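Local coordinates for protein ATP-dependent DNA helicase RecQ (PDB 3IUO) that probably unwinds duplex DNA in the 3'-5' direction at the cost of ATP hydrolysis, the chain here being only the C-terminal, all-helical part of the helicase, at residues B[20-25]-B[53-58]; B[30-35]-B[65-70]; B[60-65]-B[117-122]; B[83-88]-B[111-116]. One frame throughout, in Å; residues are numbered along the deposited sequence. Where two conformers were deposited one is given.

Contact 1 (B[20-25]-B[53-58]); sequences KMKVSI and VETIVY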
loop_
_atom_site.group_PDB
_atom_site.type_symbol
_atom_site.label_atom_id
_atom_site.label_comp_id
_atom_site.label_asym_id
_atom_site.label_seq_id
_atom_site.Cartn_x
_atom_site.Cartn_y
_atom_site.Cartn_z
ATOM N N LYS B 20 -0.578 16.899 -18.855
ATOM C CA LYS B 20 -0.717 18.358 -18.713
ATOM C C LYS B 20 -1.624 18.744 -17.553
ATOM O O LYS B 20 -1.353 19.724 -16.848
ATOM C CB LYS B 20 -1.276 18.989 -19.988
ATOM C CG LYS B 20 -0.270 19.199 -21.077
ATOM C CD LYS B 20 -0.823 20.077 -22.190
ATOM C CE LYS B 20 -0.010 19.908 -23.457
ATOM N NZ LYS B 20 1.420 19.586 -23.148
HETATM N N MSE B 21 -2.700 17.979 -17.373
HETATM C CA MSE B 21 -3.669 18.249 -16.321
HETATM C C MSE B 21 -3.004 18.048 -14.977
HETATM O O MSE B 21 -3.233 18.817 -14.052
HETATM C CB MSE B 21 -4.897 17.343 -16.438
HETATM C CG MSE B 21 -5.966 17.618 -15.365
HETATM SE SE MSE B 21 -7.392 16.270 -15.328
HETATM C CE MSE B 21 -6.237 14.690 -15.331
ATOM N N LYS B 22 -2.172 17.014 -14.880
ATOM C CA LYS B 22 -1.464 16.748 -13.645
ATOM C C LYS B 22 -0.438 17.824 -13.330
ATOM O O LYS B 22 -0.279 18.215 -12.181
ATOM C CB LYS B 22 -0.841 15.349 -13.653
ATOM C CG LYS B 22 -1.880 14.207 -13.525
ATOM C CD LYS B 22 -1.261 12.803 -13.558
ATOM C CE LYS B 22 -0.869 12.381 -14.966
ATOM N NZ LYS B 22 -0.287 11.013 -14.927
ATOM N N VAL B 23 0.220 18.338 -14.371
ATOM C CA VAL B 23 1.172 19.418 -14.174
ATOM C C VAL B 23 0.414 20.622 -13.603
ATOM O O VAL B 23 0.910 21.274 -12.670
ATOM C CB VAL B 23 1.923 19.766 -15.476
ATOM C CG1 VAL B 23 2.606 21.144 -15.354
ATOM C CG2 VAL B 23 2.952 18.678 -15.815
ATOM N N SER B 24 -0.771 20.907 -14.168
ATOM C CA SER B 24 -1.617 22.011 -13.707
ATOM C C SER B 24 -2.041 21.818 -12.258
ATOM O O SER B 24 -1.981 22.743 -11.458
ATOM C CB SER B 24 -2.859 22.152 -14.593
ATOM O OG SER B 24 -2.522 22.673 -15.863
ATOM N N ILE B 25 -2.445 20.595 -11.910
ATOM C CA ILE B 25 -2.879 20.296 -10.528
ATOM C C ILE B 25 -1.754 20.553 -9.514
ATOM O O ILE B 25 -1.981 21.127 -8.439
ATOM C CB ILE B 25 -3.430 18.861 -10.412
ATOM C CG1 ILE B 25 -4.792 18.795 -11.126
ATOM C CG2 ILE B 25 -3.642 18.459 -8.955
ATOM C CD1 ILE B 25 -5.276 17.367 -11.419
ATOM N N VAL B 53 -4.525 13.128 -7.706
ATOM C CA VAL B 53 -3.500 13.532 -6.708
ATOM C C VAL B 53 -2.749 12.269 -6.224
ATOM O O VAL B 53 -1.539 12.294 -6.067
ATOM C CB VAL B 53 -4.137 14.297 -5.548
ATOM C CG1 VAL B 53 -3.120 14.527 -4.450
ATOM C CG2 VAL B 53 -4.719 15.617 -6.051
ATOM N N GLU B 54 -3.455 11.146 -6.031
ATOM C CA GLU B 54 -2.767 9.901 -5.708
ATOM C C GLU B 54 -1.745 9.474 -6.791
ATOM O O GLU B 54 -0.600 9.135 -6.486
ATOM C CB GLU B 54 -3.774 8.777 -5.449
ATOM C CG GLU B 54 -4.523 9.019 -4.142
ATOM C CD GLU B 54 -5.846 8.240 -3.980
ATOM O OE1 GLU B 54 -6.367 7.637 -4.942
ATOM O OE2 GLU B 54 -6.401 8.271 -2.870
ATOM N N THR B 55 -2.170 9.514 -8.051
ATOM C CA THR B 55 -1.282 9.206 -9.174
ATOM C C THR B 55 -0.005 10.081 -9.121
ATOM O O THR B 55 1.147 9.577 -9.236
ATOM C CB THR B 55 -2.043 9.376 -10.484
ATOM O OG1 THR B 55 -3.094 8.390 -10.552
ATOM C CG2 THR B 55 -1.100 9.199 -11.652
ATOM N N ILE B 56 -0.217 11.370 -8.886
ATOM C CA ILE B 56 0.896 12.323 -8.754
ATOM C C ILE B 56 1.853 11.922 -7.617
ATOM O O ILE B 56 3.082 11.882 -7.779
ATOM C CB ILE B 56 0.337 13.743 -8.526
ATOM C CG1 ILE B 56 -0.278 14.253 -9.821
ATOM C CG2 ILE B 56 1.429 14.730 -7.996
ATOM C CD1 ILE B 56 -1.225 15.450 -9.587
ATOM N N VAL B 57 1.280 11.624 -6.460
ATOM C CA VAL B 57 2.094 11.257 -5.297
ATOM C C VAL B 57 2.828 9.928 -5.551
ATOM O O VAL B 57 4.025 9.800 -5.232
ATOM C CB VAL B 57 1.198 11.174 -4.076
ATOM C CG1 VAL B 57 1.937 10.506 -2.878
ATOM C CG2 VAL B 57 0.755 12.567 -3.703
ATOM N N TYR B 58 2.140 8.946 -6.162
ATOM C CA TYR B 58 2.829 7.693 -6.453
ATOM C C TYR B 58 4.025 7.871 -7.370
ATOM O O TYR B 58 4.968 7.099 -7.299
ATOM C CB TYR B 58 1.876 6.679 -7.094
ATOM C CG TYR B 58 0.675 6.262 -6.265
ATOM C CD1 TYR B 58 0.618 6.467 -4.867
ATOM C CD2 TYR B 58 -0.432 5.698 -6.892
ATOM C CE1 TYR B 58 -0.517 6.071 -4.120
ATOM C CE2 TYR B 58 -1.567 5.310 -6.164
ATOM C CZ TYR B 58 -1.596 5.511 -4.782
ATOM O OH TYR B 58 -2.715 5.101 -4.116
#
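K22 and I56 meet where helix 15-30 crosses helix 46-58 almost perpendicularly: the axes of 20-25 and 53-58 come within 10.4 Å at -87°, so each helix offers a short patch and not a long seam. The K22 and I56 side chains slide past each other in opposite directions, and K22 lays its methylene chain on the isoleucine, CB of K22 lying 4.0 Å from CG1 of I56. A bend at the third torsion (chi3 -77°) turns CE of K22 aside from the extended course of the chain. The amine beyond it ends beside a methyl group, NZ of K22 being 3.8 Å from CG2 of T55, whose side chain crosses the lysine at about a right angle. The hydroxyl of T55 is used on its own helix, where OG1 bonds to the carbonyl O of S51.

One helical turn on from K22, I25 completes the patch. Its CG2 branch sits 3.9 Å from CD1 of I56 and 4.2 Å from CG2 of V53. CD1 of I56 thus rests against K22 and I25, one turn apart on helix 15-30, and is also 3.9 Å from the carbonyl O of K22.

This is plain helix packing inside the helix-turn-helix family region, joining its first helix to the one at 46-58. I56 continues onto T61 beyond the helix end, and I25 onto L49 and E52. Everything between the two segments is van der Waals contact: the aliphatic part of K22 lies over I56, while its amine is carried past I56 to the methyl of T55.

Contact 2 (B[30-35]-B[65-70]); sequences DRKVAL and IDYFIN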
loop_
_atom_site.group_PDB
_atom_site.type_symbol
_atom_site.label_atom_id
_atom_site.label_comp_id
_atom_site.label_asym_id
_atom_site.label_seq_id
_atom_site.Cartn_x
_atom_site.Cartn_y
_atom_site.Cartn_z
ATOM N N ASP B 30 0.584 23.967 -5.347
ATOM C CA ASP B 30 1.692 24.811 -4.900
ATOM C C ASP B 30 1.212 26.225 -4.593
ATOM O O ASP B 30 1.746 26.878 -3.692
ATOM C CB ASP B 30 2.809 24.850 -5.944
ATOM C CG ASP B 30 4.105 25.477 -5.405
ATOM O OD1 ASP B 30 4.292 25.588 -4.173
ATOM O OD2 ASP B 30 4.956 25.873 -6.228
ATOM N N ARG B 31 0.209 26.670 -5.351
ATOM C CA ARG B 31 -0.395 27.999 -5.182
ATOM C C ARG B 31 -1.503 27.994 -4.127
ATOM O O ARG B 31 -2.207 28.990 -3.971
ATOM C CB ARG B 31 -0.952 28.551 -6.508
ATOM C CG ARG B 31 0.092 28.783 -7.603
ATOM C CD ARG B 31 -0.410 29.617 -8.787
ATOM N NE ARG B 31 -1.845 29.479 -9.077
ATOM C CZ ARG B 31 -2.371 28.690 -10.018
ATOM N NH1 ARG B 31 -1.598 27.934 -10.794
ATOM N NH2 ARG B 31 -3.691 28.666 -10.193
ATOM N N LYS B 32 -1.661 26.883 -3.415
ATOM C CA LYS B 32 -2.593 26.789 -2.286
ATOM C C LYS B 32 -4.063 26.986 -2.691
ATOM O O LYS B 32 -4.842 27.638 -1.982
ATOM C CB LYS B 32 -2.183 27.749 -1.150
ATOM C CG LYS B 32 -1.183 27.208 -0.130
ATOM C CD LYS B 32 -0.011 26.409 -0.686
ATOM C CE LYS B 32 1.256 26.618 0.168
ATOM N NZ LYS B 32 1.884 25.333 0.615
ATOM N N VAL B 33 -4.419 26.473 -3.865
ATOM C CA VAL B 33 -5.811 26.490 -4.331
ATOM C C VAL B 33 -6.521 25.314 -3.646
ATOM O O VAL B 33 -5.989 24.214 -3.620
ATOM C CB VAL B 33 -5.889 26.330 -5.869
ATOM C CG1 VAL B 33 -7.333 26.338 -6.354
ATOM C CG2 VAL B 33 -5.103 27.432 -6.548
ATOM N N ALA B 34 -7.715 25.545 -3.101
ATOM C CA ALA B 34 -8.444 24.495 -2.379
ATOM C C ALA B 34 -8.711 23.318 -3.312
ATOM O O ALA B 34 -9.012 23.506 -4.494
ATOM C CB ALA B 34 -9.746 25.037 -1.792
ATOM N N LEU B 35 -8.561 22.103 -2.788
ATOM C CA LEU B 35 -8.685 20.911 -3.623
ATOM C C LEU B 35 -10.059 20.782 -4.272
ATOM O O LEU B 35 -10.160 20.357 -5.425
ATOM C CB LEU B 35 -8.299 19.644 -2.861
ATOM C CG LEU B 35 -6.821 19.244 -3.008
ATOM C CD1 LEU B 35 -5.908 20.266 -2.341
ATOM C CD2 LEU B 35 -6.584 17.843 -2.449
ATOM N N ILE B 65 -0.460 19.328 0.939
ATOM C CA ILE B 65 -1.875 19.729 1.028
ATOM C C ILE B 65 -2.336 20.087 2.455
ATOM O O ILE B 65 -3.533 20.037 2.751
ATOM C CB ILE B 65 -2.818 18.651 0.389
ATOM C CG1 ILE B 65 -2.666 17.298 1.078
ATOM C CG2 ILE B 65 -2.501 18.502 -1.111
ATOM C CD1 ILE B 65 -3.865 16.356 0.862
ATOM N N ASP B 66 -1.387 20.389 3.339
ATOM C CA ASP B 66 -1.718 20.762 4.730
ATOM C C ASP B 66 -2.667 21.941 4.789
ATOM O O ASP B 66 -3.572 21.949 5.627
ATOM C CB ASP B 66 -0.473 21.135 5.542
ATOM C CG ASP B 66 0.447 19.963 5.797
ATOM O OD1 ASP B 66 0.056 18.806 5.521
ATOM O OD2 ASP B 66 1.579 20.212 6.279
ATOM N N TYR B 67 -2.481 22.923 3.901
ATOM C CA TYR B 67 -3.319 24.121 3.888
ATOM C C TYR B 67 -4.799 23.759 3.737
ATOM O O TYR B 67 -5.662 24.387 4.331
ATOM C CB TYR B 67 -2.886 25.043 2.751
ATOM C CG TYR B 67 -3.170 24.519 1.363
ATOM C CD1 TYR B 67 -4.338 24.861 0.690
ATOM C CD2 TYR B 67 -2.257 23.680 0.713
ATOM C CE1 TYR B 67 -4.600 24.382 -0.586
ATOM C CE2 TYR B 67 -2.508 23.188 -0.567
ATOM C CZ TYR B 67 -3.684 23.534 -1.201
ATOM O OH TYR B 67 -3.920 23.064 -2.470
ATOM N N PHE B 68 -5.081 22.735 2.939
ATOM C CA PHE B 68 -6.451 22.310 2.702
ATOM C C PHE B 68 -6.969 21.405 3.824
ATOM O O PHE B 68 -8.066 21.621 4.344
ATOM C CB PHE B 68 -6.571 21.656 1.320
ATOM C CG PHE B 68 -7.939 21.092 1.024
ATOM C CD1 PHE B 68 -8.973 21.921 0.619
ATOM C CD2 PHE B 68 -8.177 19.722 1.136
ATOM C CE1 PHE B 68 -10.237 21.401 0.333
ATOM C CE2 PHE B 68 -9.414 19.197 0.859
ATOM C CZ PHE B 68 -10.461 20.040 0.454
ATOM N N ILE B 69 -6.183 20.405 4.199
ATOM C CA ILE B 69 -6.561 19.493 5.288
ATOM C C ILE B 69 -6.842 20.275 6.570
ATOM O O ILE B 69 -7.875 20.061 7.216
ATOM C CB ILE B 69 -5.487 18.430 5.543
ATOM C CG1 ILE B 69 -5.438 17.466 4.348
ATOM C CG2 ILE B 69 -5.724 17.716 6.893
ATOM C CD1 ILE B 69 -4.405 16.418 4.501
ATOM N N ASN B 70 -5.936 21.187 6.925
ATOM C CA ASN B 70 -6.109 22.011 8.132
ATOM C C ASN B 70 -7.353 22.917 8.108
ATOM O O ASN B 70 -7.908 23.252 9.163
ATOM C CB ASN B 70 -4.848 22.843 8.393
ATOM C CG ASN B 70 -3.616 21.982 8.681
ATOM O OD1 ASN B 70 -3.714 20.863 9.191
ATOM N ND2 ASN B 70 -2.445 22.507 8.337
HETATM O O HOH W 1 0.322 23.611 2.940
#
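Y67 is gripped by a turn of backbone: its ring stands against K32 while its hydroxyl donates a short 2.6 Å hydrogen bond from OH to the carbonyl O of V33. A chi1 of 69° sets CG of Y67 between the backbone N and the carbonyl carbon, on the side of the turn at K32. V33 O lies in the plane of the ring at its edge, whereas the hydroxyl sits above the carbonyl plane, 39° out of it. Over one face comes K32, its CA 3.7 Å from the centroid of the Y67 ring in a CH-pi contact; CG and CD of K32 follow the same ring toward CD2. The opposite face is backed by CB of F68.

K32 has positive phi as the C-prime residue of the Schellman motif that ends helix 15-30, and its CA faces the ring. Next along the chain, A34 occupies the N-cap position of helix 35-41, and L35 brings CB over the centre of the F68 ring, 3.8 Å from the centroid and 7° off the normal. L111 of helix 106-121 and F46 and L49 of helix 46-58 extend this packing.

The contact thus ties the turn between the first two helices of the helix-turn-helix region to the start of helix 66-72. A water accepts from N of Y67, at 3.0 Å, and weakly from NZ of K32. Burial of L35 and F68 supplies the apolar part. The tyrosine bond satisfies a turn carbonyl and holds the tip of the ring in position, while K32 CA and F68 CB on opposite faces should limit its rotation.

Contact 3 (B[60-65]-B[117-122]); sequences GTRINI and LSEMAN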
loop_
_atom_site.group_PDB
_atom_site.type_symbol
_atom_site.label_atom_id
_atom_site.label_comp_id
_atom_site.label_asym_id
_atom_site.label_seq_id
_atom_site.Cartn_x
_atom_site.Cartn_y
_atom_site.Cartn_z
ATOM N N GLY B 60 6.135 10.242 -7.324
ATOM C CA GLY B 60 7.259 10.836 -6.612
ATOM C C GLY B 60 7.195 12.316 -6.313
ATOM O O GLY B 60 8.136 12.852 -5.707
ATOM N N THR B 61 6.138 12.993 -6.735
ATOM C CA THR B 61 6.046 14.452 -6.525
ATOM C C THR B 61 5.698 14.746 -5.080
ATOM O O THR B 61 4.710 14.229 -4.565
ATOM C CB THR B 61 4.975 15.068 -7.466
ATOM O OG1 THR B 61 5.331 14.745 -8.824
ATOM C CG2 THR B 61 4.884 16.580 -7.324
ATOM N N ARG B 62 6.538 15.543 -4.431
ATOM C CA ARG B 62 6.303 15.930 -3.043
ATOM C C ARG B 62 5.328 17.089 -2.973
ATOM O O ARG B 62 5.717 18.246 -2.971
ATOM C CB ARG B 62 7.637 16.272 -2.339
ATOM C CG ARG B 62 7.476 16.394 -0.820
ATOM C CD ARG B 62 8.843 16.690 -0.156
ATOM N NE ARG B 62 8.687 16.775 1.310
ATOM C CZ ARG B 62 8.846 15.755 2.159
ATOM N NH1 ARG B 62 9.193 14.527 1.746
ATOM N NH2 ARG B 62 8.644 15.999 3.467
ATOM N N ILE B 63 4.060 16.783 -2.875
ATOM C CA ILE B 63 3.064 17.848 -2.745
ATOM C C ILE B 63 2.715 18.074 -1.286
ATOM O O ILE B 63 2.753 17.122 -0.456
ATOM C CB ILE B 63 1.793 17.526 -3.517
ATOM C CG1 ILE B 63 1.206 16.197 -3.038
ATOM C CG2 ILE B 63 2.077 17.475 -5.030
ATOM C CD1 ILE B 63 -0.234 16.002 -3.505
ATOM N N ASN B 64 2.320 19.307 -0.986
ATOM C CA ASN B 64 1.858 19.596 0.332
ATOM C C ASN B 64 0.438 20.105 0.331
ATOM O O ASN B 64 0.160 21.170 -0.195
ATOM C CB ASN B 64 2.784 20.575 1.051
ATOM C CG ASN B 64 2.527 20.546 2.543
ATOM O OD1 ASN B 64 1.480 20.976 2.999
ATOM N ND2 ASN B 64 3.442 19.937 3.297
ATOM N N ILE B 65 -0.460 19.328 0.939
ATOM C CA ILE B 65 -1.875 19.729 1.028
ATOM C C ILE B 65 -2.336 20.087 2.455
ATOM O O ILE B 65 -3.533 20.037 2.751
ATOM C CB ILE B 65 -2.818 18.651 0.389
ATOM C CG1 ILE B 65 -2.666 17.298 1.078
ATOM C CG2 ILE B 65 -2.501 18.502 -1.111
ATOM C CD1 ILE B 65 -3.865 16.356 0.862
ATOM N N LEU B 117 2.010 9.689 2.531
ATOM C CA LEU B 117 2.898 9.112 1.488
ATOM C C LEU B 117 3.851 10.131 0.917
ATOM O O LEU B 117 5.048 9.815 0.695
ATOM C CB LEU B 117 2.080 8.507 0.354
ATOM C CG LEU B 117 1.264 7.277 0.733
ATOM C CD1 LEU B 117 0.405 6.864 -0.464
ATOM C CD2 LEU B 117 2.123 6.096 1.256
ATOM N N SER B 118 3.333 11.327 0.671
ATOM C CA SER B 118 4.198 12.401 0.130
ATOM C C SER B 118 5.323 12.726 1.119
ATOM O O SER B 118 6.512 12.787 0.760
ATOM C CB SER B 118 3.389 13.656 -0.157
ATOM O OG SER B 118 4.231 14.651 -0.681
ATOM N N GLU B 119 4.970 12.887 2.376
ATOM C CA GLU B 119 6.003 13.267 3.357
ATOM C C GLU B 119 7.091 12.209 3.524
ATOM O O GLU B 119 8.298 12.517 3.599
ATOM C CB GLU B 119 5.342 13.530 4.694
ATOM C CG GLU B 119 4.701 14.879 4.720
ATOM C CD GLU B 119 4.155 15.299 6.081
ATOM O OE1 GLU B 119 4.587 14.728 7.125
ATOM O OE2 GLU B 119 3.320 16.255 6.080
HETATM N N MSE B 120 6.670 10.951 3.608
HETATM C CA MSE B 120 7.610 9.887 3.957
HETATM C C MSE B 120 8.451 9.401 2.804
HETATM O O MSE B 120 9.473 8.733 3.011
HETATM C CB MSE B 120 6.863 8.706 4.607
HETATM C CG MSE B 120 6.088 9.132 5.837
HETATM SE SE MSE B 120 7.172 10.046 7.200
HETATM C CE MSE B 120 5.711 11.114 7.985
ATOM N N ALA B 121 8.016 9.665 1.579
ATOM C CA ALA B 121 8.709 9.107 0.419
ATOM C C ALA B 121 9.203 10.087 -0.636
ATOM O O ALA B 121 10.159 9.772 -1.357
ATOM C CB ALA B 121 7.846 7.977 -0.272
ATOM N N ASN B 122 8.583 11.272 -0.755
ATOM C CA ASN B 122 8.798 12.052 -1.980
ATOM C C ASN B 122 9.723 13.240 -1.814
ATOM O O ASN B 122 10.069 13.566 -0.674
ATOM C CB ASN B 122 7.472 12.522 -2.545
ATOM C CG ASN B 122 6.629 11.373 -3.103
ATOM O OD1 ASN B 122 5.477 11.572 -3.513
ATOM N ND2 ASN B 122 7.190 10.198 -3.151
#
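NH1 of R62 is held by O of the C-terminal residue N122, to which it donates at 2.7 Å, and by the carbonyl O of E119 in the last turn of helix 106-121, at 2.9 Å. In this way an arginine of the loop 60-65, which opens at G60 with the Schellman motif that ends helix 46-58, binds the C-terminal end of helix 106-121. The R62 chain leaves with CG anti to the backbone N (chi1 -168°) and runs extended to NE, passing N122, where CB of R62 lies 3.8 Å from CB of N122. O of N122 lies in the guanidinium plane, while O of E119 is tilted 24° from it. Set against the helix end and the terminal carboxylate, the guanidinium would probably offset the negative charge there. The carboxylate of E119 itself is engaged by K115.

Deeper in, I63 packs on I29, V53, V57 and I114, joining the loop to three helices, and T89 of the second subunit packs on L117 and A121. S118 projects toward the loop with OG anti to its backbone N, which places OG of S118 2.9 Å from O of I63 and 3.1 Å from N of I63.

Contact 4 (B[83-88]-B[111-116]); sequences EYFKES and LVRIKF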
loop_
_atom_site.group_PDB
_atom_site.type_symbol
_atom_site.label_atom_id
_atom_site.label_comp_id
_atom_site.label_asym_id
_atom_site.label_seq_id
_atom_site.Cartn_x
_atom_site.Cartn_y
_atom_site.Cartn_z
ATOM N N GLU B 83 -1.622 9.040 12.693
ATOM C CA GLU B 83 -1.013 8.060 13.587
ATOM C C GLU B 83 -1.207 6.637 13.102
ATOM O O GLU B 83 -0.265 5.816 13.156
ATOM C CB GLU B 83 -1.540 8.186 15.009
ATOM C CG GLU B 83 -0.563 7.614 15.993
ATOM C CD GLU B 83 0.694 8.508 16.210
ATOM O OE1 GLU B 83 0.782 9.653 15.680
ATOM O OE2 GLU B 83 1.604 8.061 16.944
ATOM N N TYR B 84 -2.407 6.343 12.597
ATOM C CA TYR B 84 -2.641 5.049 11.968
ATOM C C TYR B 84 -1.596 4.768 10.873
ATOM O O TYR B 84 -0.966 3.697 10.862
ATOM C CB TYR B 84 -4.071 4.940 11.395
ATOM C CG TYR B 84 -4.172 3.768 10.473
ATOM C CD1 TYR B 84 -4.408 2.487 10.976
ATOM C CD2 TYR B 84 -3.920 3.921 9.101
ATOM C CE1 TYR B 84 -4.411 1.365 10.124
ATOM C CE2 TYR B 84 -3.916 2.832 8.243
ATOM C CZ TYR B 84 -4.178 1.562 8.747
ATOM O OH TYR B 84 -4.188 0.486 7.908
ATOM N N PHE B 85 -1.368 5.726 9.984
ATOM C CA PHE B 85 -0.396 5.472 8.913
ATOM C C PHE B 85 1.036 5.321 9.426
ATOM O O PHE B 85 1.816 4.454 8.966
ATOM C CB PHE B 85 -0.526 6.518 7.790
ATOM C CG PHE B 85 -1.712 6.255 6.890
ATOM C CD1 PHE B 85 -1.708 5.127 6.046
ATOM C CD2 PHE B 85 -2.825 7.087 6.925
ATOM C CE1 PHE B 85 -2.830 4.838 5.242
ATOM C CE2 PHE B 85 -3.946 6.827 6.109
ATOM C CZ PHE B 85 -3.941 5.707 5.261
ATOM N N LYS B 86 1.402 6.152 10.399
ATOM C CA LYS B 86 2.731 6.066 10.970
ATOM C C LYS B 86 3.021 4.703 11.573
ATOM O O LYS B 86 4.148 4.246 11.515
ATOM C CB LYS B 86 2.936 7.142 12.041
ATOM C CG LYS B 86 3.123 8.491 11.447
ATOM C CD LYS B 86 3.133 9.553 12.550
ATOM C CE LYS B 86 3.603 10.880 12.017
ATOM N NZ LYS B 86 2.566 11.373 11.109
ATOM N N GLU B 87 1.990 4.081 12.154
ATOM C CA GLU B 87 2.119 2.783 12.810
ATOM C C GLU B 87 1.824 1.587 11.904
ATOM O O GLU B 87 2.053 0.464 12.284
ATOM C CB GLU B 87 1.238 2.717 14.062
ATOM C CG GLU B 87 1.671 3.734 15.130
ATOM C CD GLU B 87 3.148 3.610 15.548
ATOM O OE1 GLU B 87 3.849 4.654 15.596
ATOM O OE2 GLU B 87 3.622 2.483 15.838
ATOM N N SER B 88 1.299 1.858 10.719
ATOM C CA SER B 88 0.904 0.772 9.813
ATOM C C SER B 88 2.106 0.088 9.169
ATOM O O SER B 88 3.236 0.620 9.149
ATOM C CB SER B 88 -0.019 1.336 8.729
ATOM O OG SER B 88 0.734 2.157 7.844
ATOM N N LEU B 111 -7.269 11.627 1.955
ATOM C CA LEU B 111 -6.533 12.879 2.110
ATOM C C LEU B 111 -5.313 12.718 3.010
ATOM O O LEU B 111 -4.222 13.209 2.687
ATOM C CB LEU B 111 -7.452 13.979 2.661
ATOM C CG LEU B 111 -8.394 14.575 1.603
ATOM C CD1 LEU B 111 -9.463 15.484 2.267
ATOM C CD2 LEU B 111 -7.644 15.406 0.526
ATOM N N VAL B 112 -5.494 12.083 4.161
ATOM C CA VAL B 112 -4.390 11.987 5.097
ATOM C C VAL B 112 -3.343 11.039 4.529
ATOM O O VAL B 112 -2.157 11.270 4.758
ATOM C CB VAL B 112 -4.838 11.555 6.504
ATOM C CG1 VAL B 112 -3.650 11.462 7.472
ATOM C CG2 VAL B 112 -5.829 12.572 7.021
ATOM N N ARG B 113 -3.787 10.006 3.811
ATOM C CA ARG B 113 -2.867 9.044 3.194
ATOM C C ARG B 113 -1.987 9.769 2.146
ATOM O O ARG B 113 -0.793 9.499 2.065
ATOM C CB ARG B 113 -3.682 7.919 2.564
ATOM C CG ARG B 113 -2.848 6.845 1.859
ATOM C CD ARG B 113 -3.703 5.700 1.381
ATOM N NE ARG B 113 -2.895 4.724 0.624
ATOM C CZ ARG B 113 -2.708 4.789 -0.683
ATOM N NH1 ARG B 113 -3.247 5.785 -1.384
ATOM N NH2 ARG B 113 -1.952 3.880 -1.279
ATOM N N ILE B 114 -2.572 10.675 1.370
ATOM C CA ILE B 114 -1.770 11.520 0.428
ATOM C C ILE B 114 -0.696 12.280 1.172
ATOM O O ILE B 114 0.481 12.269 0.782
ATOM C CB ILE B 114 -2.678 12.465 -0.392
ATOM C CG1 ILE B 114 -3.471 11.634 -1.419
ATOM C CG2 ILE B 114 -1.894 13.612 -1.044
ATOM C CD1 ILE B 114 -4.753 12.321 -1.863
ATOM N N LYS B 115 -1.090 12.947 2.261
ATOM C CA LYS B 115 -0.156 13.722 3.079
ATOM C C LYS B 115 0.988 12.809 3.578
ATOM O O LYS B 115 2.181 13.133 3.463
ATOM C CB LYS B 115 -0.927 14.306 4.255
ATOM C CG LYS B 115 -0.027 14.948 5.309
ATOM C CD LYS B 115 -0.882 15.502 6.416
ATOM C CE LYS B 115 -0.069 15.776 7.679
ATOM N NZ LYS B 115 0.909 16.903 7.477
ATOM N N PHE B 116 0.613 11.673 4.129
ATOM C CA PHE B 116 1.590 10.771 4.690
ATOM C C PHE B 116 2.555 10.216 3.638
ATOM O O PHE B 116 3.776 10.197 3.862
ATOM C CB PHE B 116 0.868 9.615 5.403
ATOM C CG PHE B 116 1.784 8.544 5.915
ATOM C CD1 PHE B 116 2.449 8.684 7.128
ATOM C CD2 PHE B 116 1.963 7.404 5.168
ATOM C CE1 PHE B 116 3.286 7.682 7.603
ATOM C CE2 PHE B 116 2.810 6.391 5.629
ATOM C CZ PHE B 116 3.469 6.547 6.840
#
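F116 carries CG anti to its backbone N (chi1 175°), and F85 carries its own CG anti to its carbonyl carbon (chi1 -77°); these two choices bring the side chains together between helix 75-87 and helix 106-121. The F116 ring lies like a lid on the beginning of the F85 side chain: CB of F85 stands over its centre, 3.6 Å from the centroid of the F116 ring. At the far end of the same ring, CZ of F116 is 3.4 Å from the carbonyl O of F85. The two rings are near parallel but slid apart, with centroids 5.7 Å apart, so there is little ring overlap.

The F85 ring instead reaches R113, where its CZ is 3.5 Å from CB of R113. CA of R113 comes over a face of the F85 ring, and the extended arginine chain continues past CZ and CE1. Its guanidinium goes on to a salt bridge with D91 and a hydrogen bond with OH of Y58, and T90 of the second subunit packs on R113. Beside F116, the methylene CG of K86 is 3.9 Å from CE1 of F116.

This is plain packing of helix 75-87 on the C-terminal helix 106-121 of an all-helical domain: the axes of 83-87 and 111-116 approach to 10.1 Å and cross at -49°, and F82 also touches F116. At the helix end, S88 returns OG to O of F85 at 2.8 Å, joined there by S88 N, so that carbonyl is satisfied within its own segment. Across the two helices the cohesion comes from CH-pi and apolar contact, with the aliphatic part of R113 serving the aromatic core and its charged end serving partners beyond it.

In the fold
Helix 106-121 organises much of the set: contacts 3 and 4 both use it, their centres about 12 Å apart, and contact 4 is nested inside the chain loop that contact 3 closes. Contacts 1 and 2 lie in the helix-turn-helix family region, their centres about 14 Å apart without touching. They are bridged by the loop of contact 3, which shares I65 with contact 2 and sends I63 CD1 to within 3.4 Å of V53 CG1 in contact 1. The salt bridge between D66 OD1 and K115 NZ, at 2.9 Å, ties contact 2 to contact 4, and a probable hydrogen bond between R113 NH1 and Y58 OH ties contact 1 to it. Contacts 1, 3 and 4 also touch the second subunit.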